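Local coordinates for protein Lysine/ornithine decarboxylase (Selenomonas ruminantium, PDB 5GJO) that decarboxylates both L-lysine and L-ornithine, giving cadaverine and putrescine, with pyridoxal 5'-phosphate as cofactor, and works as a homodimer, at residues Gly131-Val136 with His173-Cys178; Leu135-Val140 with Thr151-Pro156. The protein carries 2 engineered substitutions. One frame throughout, in Å; residues are numbered along the deposited sequence.

Contact 1. Residues Gly131-Val136 with His173-Cys178; sequences GADVLV and HAMGIC
His-173 meets Asp-133 side by side from neighbouring parallel strands. His-173 CG stands anti to the backbone N (chi1 174°), and the turn of the ring about chi2 (-140°) puts ND1 toward the carboxylate, where it donates to Asp-133 OD1 at 2.7 Å. The acceptor lies in the ring plane, the donor above the carboxylate plane; the planes are 66° apart. The other oxygen, OD2, salt-bridges Arg-112. The His-173 backbone straddles Asp-133, its N bonding to Ala-132 O and its O accepting from Val-134 N. At Met-175 the chain bends at chi3, which brings CE to 3.5 Å from Asp-133 OD2, while SD packs on Asp-133 CB. An alanine in place of Asp-133 would probably leave His-173 ND1 and Arg-112 without their shared carboxylate, and Met-175 CE without its neighbour OD2. Val-134 O accepts from Met-175 N (3.0 Å) and weakly from Gly-176 N (3.4 Å), marking a beta bulge where the register slips by one. Ile-177 CG1 packs on Val-136 CG1 at 4.1 Å, and Cys-178 N reaches Val-136 O. The two strands, connected through helix 160-169, form a right-handed beta-alpha-beta unit of the TIM-like PLP-binding barrel.

Contact 2. Residues Leu135-Val140 with Thr151-Pro156; sequences LVRIAV and TKFGAP
Arg-137 reaches across to Phe-153 near the C-terminal part of strand 133-137 of the PLP-binding barrel, against the loop that leads to helix 160-169. Its CG stands anti to the backbone N (chi1 -176°), and the chain continues extended to NE, carrying the guanidinium out beside the loop. There Phe-153 CB sits over the centre of one guanidinium face, 3.3 Å above its plane. The ring follows with its own plane only 16° from that of the guanidinium, although the two side chains as a whole cross obliquely. CG of Phe-153 is beside its own backbone N (chi1 -46°), and this atom comes within 3.6 Å of Arg-137 NH2. On one face the ring also carries the aliphatic Lys-152 CG. The guanidinium is held by a hydrogen bond from NH2 to the backbone oxygen of Leu-149, two residues before segment 151-156. Beyond the ring lies the dimer interface: Phe-153 packs on Cys-324 of the second subunit, and Lys-152 NZ bonds to Gly-321 O and Ser-323 O of that subunit.

Further along both segments, the backbones form a single bridge between Ile-138 and Ala-155, with both hydrogen bonds nearly straight. Ala-155 N gives to Arg-137 O at 2.8 Å, and Ala-139 N gives to Ala-155 O at 3.0 Å. Just before this pair, Gly-154 passes so close to Ala-139 that a CB would clash with Ala-139 CA. Its amide bonds to Asp-117 OD2, and Ala-139 CB rests 3.8 Å from Gly-154 C.

Contact 1 and contact 2 share Leu-135 and Val-136 and use overlapping parts of strand 133-137, their centres about 13 Å apart. Contact 1 pairs the strand with its barrel neighbour; contact 2 joins its C-terminal end to the loop beyond. They meet directly where Cys-178 O lies 3.0 Å from Ile-138 N, a probable hydrogen bond, and where Cys-178 SG packs 3.5 Å from Arg-137 CA. Both lead toward the cofactor: the side chain of Arg-137 comes within about 4 Å of the bound PLP and that of Cys-178 within about 7 Å. Contact 2 also borders the second subunit, whose Cys-324 is, by similarity, the shared proton donor.

Contact 1. Residues Gly131-Val136 with His173-Cys178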
# COMPACT_ATOMS: atom_id res chain seq x y z
N GLY A 131 26.18 -23.92 -8.86
CA GLY A 131 25.64 -25.23 -8.88
C GLY A 131 24.14 -25.33 -8.48
O GLY A 131 23.60 -26.40 -8.44
N ALA A 132 23.50 -24.19 -8.26
CA ALA A 132 22.03 -24.18 -7.85
C ALA A 132 21.17 -24.82 -8.88
O ALA A 132 21.47 -24.73 -10.11
CB ALA A 132 21.56 -22.74 -7.60
N ASP A 133 20.11 -25.49 -8.45
CA ASP A 133 19.10 -25.96 -9.33
C ASP A 133 18.31 -24.74 -9.89
O ASP A 133 17.86 -23.85 -9.09
CB ASP A 133 18.14 -26.90 -8.57
CG ASP A 133 18.82 -28.11 -8.06
OD1 ASP A 133 19.77 -28.55 -8.74
OD2 ASP A 133 18.42 -28.61 -6.98
N VAL A 134 18.12 -24.74 -11.20
CA VAL A 134 17.31 -23.69 -11.85
C VAL A 134 16.21 -24.26 -12.71
O VAL A 134 16.34 -25.30 -13.38
CB VAL A 134 18.14 -22.67 -12.66
CG1 VAL A 134 19.12 -21.99 -11.80
CG2 VAL A 134 18.83 -23.37 -13.88
N LEU A 135 15.01 -23.63 -12.62
CA LEU A 135 13.91 -23.91 -13.50
C LEU A 135 13.70 -22.65 -14.33
O LEU A 135 13.57 -21.53 -13.82
CB LEU A 135 12.61 -24.23 -12.76
CG LEU A 135 12.64 -25.41 -11.78
CD1 LEU A 135 13.49 -25.06 -10.61
CD2 LEU A 135 11.24 -25.59 -11.22
N VAL A 136 13.58 -22.83 -15.64
CA VAL A 136 13.37 -21.72 -16.50
C VAL A 136 11.84 -21.51 -16.58
O VAL A 136 11.12 -22.46 -16.72
CB VAL A 136 13.95 -21.90 -17.93
CG1 VAL A 136 13.35 -23.03 -18.68
CG2 VAL A 136 13.80 -20.59 -18.73
N HIS A 173 22.60 -26.06 -12.34
CA HIS A 173 22.04 -27.29 -12.69
C HIS A 173 20.71 -27.04 -13.42
O HIS A 173 19.77 -26.54 -12.79
CB HIS A 173 21.82 -28.19 -11.49
CG HIS A 173 21.09 -29.46 -11.82
ND1 HIS A 173 20.13 -30.00 -11.01
CD2 HIS A 173 21.28 -30.35 -12.81
CE1 HIS A 173 19.67 -31.10 -11.55
NE2 HIS A 173 20.35 -31.34 -12.64
N ALA A 174 20.63 -27.40 -14.70
CA ALA A 174 19.42 -27.24 -15.50
C ALA A 174 18.42 -28.30 -15.14
O ALA A 174 18.46 -29.47 -15.60
CB ALA A 174 19.79 -27.26 -16.99
N MET A 175 17.48 -27.92 -14.24
CA MET A 175 16.67 -28.89 -13.54
C MET A 175 15.28 -29.08 -14.15
O MET A 175 14.65 -30.18 -14.12
CB MET A 175 16.50 -28.45 -12.06
CG MET A 175 15.84 -29.58 -11.27
SD MET A 175 15.43 -29.01 -9.63
CE MET A 175 16.04 -30.48 -8.80
N GLY A 176 14.77 -27.99 -14.72
CA GLY A 176 13.44 -28.09 -15.30
C GLY A 176 12.80 -26.78 -15.75
O GLY A 176 13.48 -25.77 -16.02
N ILE A 177 11.48 -26.86 -15.82
CA ILE A 177 10.64 -25.81 -16.37
C ILE A 177 9.54 -25.46 -15.34
O ILE A 177 9.02 -26.33 -14.65
CB ILE A 177 10.05 -26.24 -17.67
CG1 ILE A 177 11.21 -26.52 -18.68
CG2 ILE A 177 9.17 -25.15 -18.28
CD1 ILE A 177 10.76 -27.04 -20.01
N CYS A 178 9.25 -24.17 -15.31
CA CYS A 178 8.11 -23.64 -14.55
C CYS A 178 7.29 -22.65 -15.36
O CYS A 178 7.70 -22.11 -16.38
CB CYS A 178 8.60 -22.95 -13.24
SG CYS A 178 9.52 -21.46 -13.36

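Contact 2. Residues Leu135-Val140 with Thr151-Pro156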
# COMPACT_ATOMS: atom_id res chain seq x y z
N LEU A 135 15.01 -23.63 -12.62
CA LEU A 135 13.91 -23.91 -13.50
C LEU A 135 13.70 -22.65 -14.33
O LEU A 135 13.57 -21.53 -13.82
CB LEU A 135 12.61 -24.23 -12.76
CG LEU A 135 12.64 -25.41 -11.78
CD1 LEU A 135 13.49 -25.06 -10.61
CD2 LEU A 135 11.24 -25.59 -11.22
N VAL A 136 13.58 -22.83 -15.64
CA VAL A 136 13.37 -21.72 -16.50
C VAL A 136 11.84 -21.51 -16.58
O VAL A 136 11.12 -22.46 -16.72
CB VAL A 136 13.95 -21.90 -17.93
CG1 VAL A 136 13.35 -23.03 -18.68
CG2 VAL A 136 13.80 -20.59 -18.73
N ARG A 137 11.44 -20.24 -16.47
CA ARG A 137 10.00 -19.92 -16.47
C ARG A 137 9.64 -19.50 -17.88
O ARG A 137 10.24 -18.52 -18.41
CB ARG A 137 9.75 -18.72 -15.59
CG ARG A 137 8.26 -18.41 -15.46
CD ARG A 137 8.07 -17.36 -14.40
NE ARG A 137 6.74 -16.80 -14.39
CZ ARG A 137 6.33 -15.97 -13.42
NH1 ARG A 137 7.04 -15.78 -12.31
NH2 ARG A 137 5.11 -15.39 -13.52
N ILE A 138 8.67 -20.18 -18.43
CA ILE A 138 8.13 -19.88 -19.76
C ILE A 138 6.85 -19.03 -19.66
O ILE A 138 6.03 -19.22 -18.75
CB ILE A 138 7.81 -21.15 -20.58
CG1 ILE A 138 6.86 -22.14 -19.88
CG2 ILE A 138 9.12 -21.84 -20.97
CD1 ILE A 138 6.36 -23.29 -20.72
N ALA A 139 6.70 -18.17 -20.64
CA ALA A 139 5.52 -17.37 -20.83
C ALA A 139 4.42 -18.24 -21.44
O ALA A 139 4.63 -18.88 -22.46
CB ALA A 139 5.86 -16.13 -21.68
N VAL A 140 3.25 -18.25 -20.82
CA VAL A 140 2.12 -19.02 -21.20
C VAL A 140 0.85 -18.17 -21.34
O VAL A 140 0.81 -17.02 -20.90
CB VAL A 140 1.93 -20.21 -20.25
CG1 VAL A 140 3.17 -21.06 -20.25
CG2 VAL A 140 1.50 -19.76 -18.85
N THR A 151 3.57 -11.17 -18.97
CA THR A 151 4.18 -10.07 -19.72
C THR A 151 5.50 -9.62 -19.09
O THR A 151 6.50 -9.58 -19.77
CB THR A 151 3.17 -8.94 -19.88
OG1 THR A 151 2.08 -9.47 -20.65
CG2 THR A 151 3.76 -7.75 -20.59
N LYS A 152 5.45 -9.21 -17.81
CA LYS A 152 6.63 -8.90 -17.00
C LYS A 152 7.54 -10.12 -16.76
O LYS A 152 8.75 -9.92 -16.38
CB LYS A 152 6.18 -8.24 -15.71
CG LYS A 152 7.32 -7.73 -14.78
CD LYS A 152 6.73 -6.91 -13.61
CE LYS A 152 7.81 -6.37 -12.71
NZ LYS A 152 8.56 -7.34 -11.84
N PHE A 153 6.95 -11.32 -16.79
CA PHE A 153 7.65 -12.59 -16.48
C PHE A 153 7.51 -13.57 -17.61
O PHE A 153 6.52 -13.51 -18.38
CB PHE A 153 6.98 -13.21 -15.22
CG PHE A 153 6.77 -12.22 -14.10
CD1 PHE A 153 7.81 -11.80 -13.31
CD2 PHE A 153 5.52 -11.62 -13.90
CE1 PHE A 153 7.59 -10.88 -12.30
CE2 PHE A 153 5.31 -10.63 -12.91
CZ PHE A 153 6.36 -10.33 -12.08
N GLY A 154 8.46 -14.50 -17.71
CA GLY A 154 8.29 -15.66 -18.55
C GLY A 154 9.11 -15.41 -19.84
O GLY A 154 9.01 -14.32 -20.45
N ALA A 155 9.96 -16.35 -20.20
CA ALA A 155 10.69 -16.31 -21.49
C ALA A 155 9.85 -16.85 -22.60
O ALA A 155 9.05 -17.78 -22.41
CB ALA A 155 11.94 -17.17 -21.40
N PRO A 156 10.08 -16.40 -23.84
CA PRO A 156 9.46 -17.09 -24.96
C PRO A 156 9.80 -18.56 -24.97
O PRO A 156 10.92 -18.94 -24.60
CB PRO A 156 10.01 -16.38 -26.19
CG PRO A 156 10.51 -15.04 -25.71
CD PRO A 156 10.90 -15.26 -24.23